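Local coordinates for protein hemolysin BL lytic component L1 (Bacillus cereus, PDB 7NMQ) that probably acts as one lytic component of the multi-part, pore-forming haemolysin BL enterotoxin, an alpha-helical toxin of the ClyA type, at residues A[305-308]-A[309-313]. Numbering follows the deposited sequence.
Sequences TNIQ and KQWNT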
ATOM      1  N   THR A 305       8.910   6.884   4.900  1.00 14.15           N
ATOM      2  CA  THR A 305       9.617   7.979   5.611  1.00 15.44           C
ATOM      3  C   THR A 305       9.555   7.690   7.108  1.00 15.34           C
ATOM      4  O   THR A 305      10.579   7.870   7.798  1.00 16.68           O
ATOM      5  CB  THR A 305       9.030   9.336   5.219  1.00 17.39           C
ATOM      6  OG1 THR A 305       9.270   9.529   3.822  1.00 17.94           O
ATOM      7  CG2 THR A 305       9.652  10.484   5.979  1.00 19.31           C
ATOM      8  N   ASN A 306       8.444   7.175   7.590  1.00 15.26           N
ATOM      9  CA  ASN A 306       8.304   6.849   9.029  1.00 15.32           C
ATOM     10  C   ASN A 306       9.238   5.679   9.354  1.00 14.95           C
ATOM     11  O   ASN A 306       9.920   5.726  10.376  1.00 16.29           O
ATOM     12  CB  ASN A 306       6.868   6.531   9.408  1.00 17.23           C
ATOM     13  CG  ASN A 306       6.709   6.386  10.898  1.00 23.52           C
ATOM     14  OD1 ASN A 306       7.188   7.224  11.671  1.00 33.22           O
ATOM     15  ND2 ASN A 306       6.121   5.288  11.315  1.00 31.16           N
ATOM     16  N   ILE A 307       9.321   4.676   8.486  1.00 14.67           N
ATOM     17  CA  ILE A 307      10.246   3.528   8.690  1.00 13.44           C
ATOM     18  C   ILE A 307      11.668   4.069   8.755  1.00 13.32           C
ATOM     19  O   ILE A 307      12.440   3.665   9.655  1.00 13.75           O
ATOM     20  CB  ILE A 307      10.091   2.438   7.618  1.00 13.03           C
ATOM     21  CG1 ILE A 307       8.728   1.754   7.794  1.00 14.92           C
ATOM     22  CG2 ILE A 307      11.235   1.436   7.611  1.00 12.97           C
ATOM     23  CD1 ILE A 307       8.389   0.719   6.746  1.00 16.23           C
ATOM     24  N   GLN A 308      12.031   4.972   7.849  1.00 13.35           N
ATOM     25  CA  GLN A 308      13.386   5.566   7.872  1.00 14.21           C
ATOM     26  C   GLN A 308      13.638   6.274   9.216  1.00 13.96           C
ATOM     27  O   GLN A 308      14.723   6.064   9.805  1.00 14.28           O
ATOM     28  CB  GLN A 308      13.542   6.540   6.716  1.00 15.65           C
ATOM     29  CG  GLN A 308      14.891   7.222   6.822  1.00 19.14           C
ATOM     30  CD  GLN A 308      15.216   7.891   5.541  1.00 20.42           C
ATOM     31  OE1 GLN A 308      14.552   8.838   5.158  1.00 23.20           O
ATOM     32  NE2 GLN A 308      16.222   7.350   4.867  1.00 26.64           N
ATOM     33  N   LYS A 309      12.701   7.068   9.695  1.00 14.50           N
ATOM     34  CA  LYS A 309      12.796   7.764  10.993  1.00 15.51           C
ATOM     35  C   LYS A 309      13.017   6.735  12.107  1.00 15.21           C
ATOM     36  O   LYS A 309      13.864   7.001  12.992  1.00 17.11           O
ATOM     37  CB  LYS A 309      11.545   8.596  11.259  1.00 16.79           C
ATOM     38  CG  LYS A 309      11.485   9.298  12.608  1.00 21.92           C
ATOM     39  CD  LYS A 309      10.375  10.340  12.702  1.00 27.59           C
ATOM     40  CE  LYS A 309       9.011   9.778  12.388  1.00 33.80           C
ATOM     41  NZ  LYS A 309       8.735   8.569  13.195  1.00 43.87           N
ATOM     42  N   GLN A 310      12.324   5.601  12.071  1.00 14.66           N
ATOM     43  CA  GLN A 310      12.437   4.580  13.140  1.00 14.70           C
ATOM     44  C   GLN A 310      13.834   3.973  13.093  1.00 13.34           C
ATOM     45  O   GLN A 310      14.431   3.783  14.192  1.00 13.99           O
ATOM     46  CB  GLN A 310      11.419   3.471  13.061  1.00 15.74           C
ATOM     47  CG  GLN A 310       9.998   3.983  13.092  1.00 17.89           C
ATOM     48  CD  GLN A 310       9.627   4.834  14.277  1.00 22.16           C
ATOM     49  OE1 GLN A 310      10.110   4.667  15.407  1.00 24.87           O
ATOM     50  NE2 GLN A 310       8.684   5.729  14.031  1.00 27.17           N
ATOM     51  N   TRP A 311      14.377   3.707  11.907  1.00 12.33           N
ATOM     52  CA  TRP A 311      15.768   3.173  11.859  1.00 12.32           C
ATOM     53  C   TRP A 311      16.744   4.220  12.395  1.00 13.21           C
ATOM     54  O   TRP A 311      17.684   3.854  13.106  1.00 14.27           O
ATOM     55  CB  TRP A 311      16.156   2.765  10.437  1.00 12.14           C
ATOM     56  CG  TRP A 311      15.604   1.476   9.935  1.00 11.96           C
ATOM     57  CD1 TRP A 311      14.829   1.357   8.824  1.00 12.96           C
ATOM     58  CD2 TRP A 311      15.772   0.156  10.472  1.00 12.08           C
ATOM     59  NE1 TRP A 311      14.533   0.041   8.612  1.00 13.08           N
ATOM     60  CE2 TRP A 311      15.119  -0.730   9.597  1.00 11.57           C
ATOM     61  CE3 TRP A 311      16.448  -0.390  11.561  1.00 13.09           C
ATOM     62  CZ2 TRP A 311      15.073  -2.099   9.822  1.00 12.54           C
ATOM     63  CZ3 TRP A 311      16.437  -1.749  11.758  1.00 14.15           C
ATOM     64  CH2 TRP A 311      15.763  -2.606  10.894  1.00 12.65           C
ATOM     65  N   ASN A 312      16.560   5.468  12.027  1.00 13.60           N
ATOM     66  CA  ASN A 312      17.467   6.533  12.513  1.00 14.59           C
ATOM     67  C   ASN A 312      17.399   6.660  14.041  1.00 15.07           C
ATOM     68  O   ASN A 312      18.452   6.783  14.673  1.00 16.01           O
ATOM     69  CB  ASN A 312      17.171   7.845  11.821  1.00 16.00           C
ATOM     70  CG  ASN A 312      17.535   7.785  10.356  1.00 17.36           C
ATOM     71  OD1 ASN A 312      18.313   6.944   9.919  1.00 18.96           O
ATOM     72  ND2 ASN A 312      17.005   8.722   9.609  1.00 20.49           N
ATOM     73  N   THR A 313      16.216   6.617  14.623  1.00 15.25           N
ATOM     74  CA  THR A 313      16.037   6.685  16.089  1.00 16.07           C
ATOM     75  C   THR A 313      16.725   5.485  16.726  1.00 15.28           C
ATOM     76  O   THR A 313      17.439   5.650  17.767  1.00 15.54           O
ATOM     77  CB  THR A 313      14.569   6.771  16.472  1.00 18.38           C
ATOM     78  OG1 THR A 313      14.092   7.991  15.878  1.00 21.27           O
ATOM     79  CG2 THR A 313      14.369   6.796  17.964  1.00 20.19           C
TER
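With CG of N306 anti to the backbone N (chi1 -172°) and the K309 chain bent back at chi3 and chi4, the lysine ammonium curls over one turn of helix to meet the asparagine amide. K309 NZ gives a short hydrogen bond of 2.6 Å to N306 OD1, almost straight in line with the carbonyl (C=O...N 165°). Q310 NE2 adds a second bond to N306 OD1 at 3.2 Å; this donor stands above the carbonyl plane, and the two amide planes are turned 73° apart. The nearby positive charge would be expected to polarise the N306 carbonyl. Q310 OE1 is in turn bonded to the backbone N of G9, just before helix 10-33. The buried I307 and W311 run alongside each other, with I307 CG2 3.8 Å from W311 CD1. I307 reaches A13 and T17 of helix 10-33, while W311 packs on I84 of helix 45-103. Q308 NE2 bonds the backbone O of S125 in helix 107-154, and N312 OD1 its hydroxyl OG. The i to i+3 and i to i+4 spacing is that of any alpha-helix; here it belongs to the long helix 275-325, packed against three others in a helical bundle, consistent with the ClyA-like family.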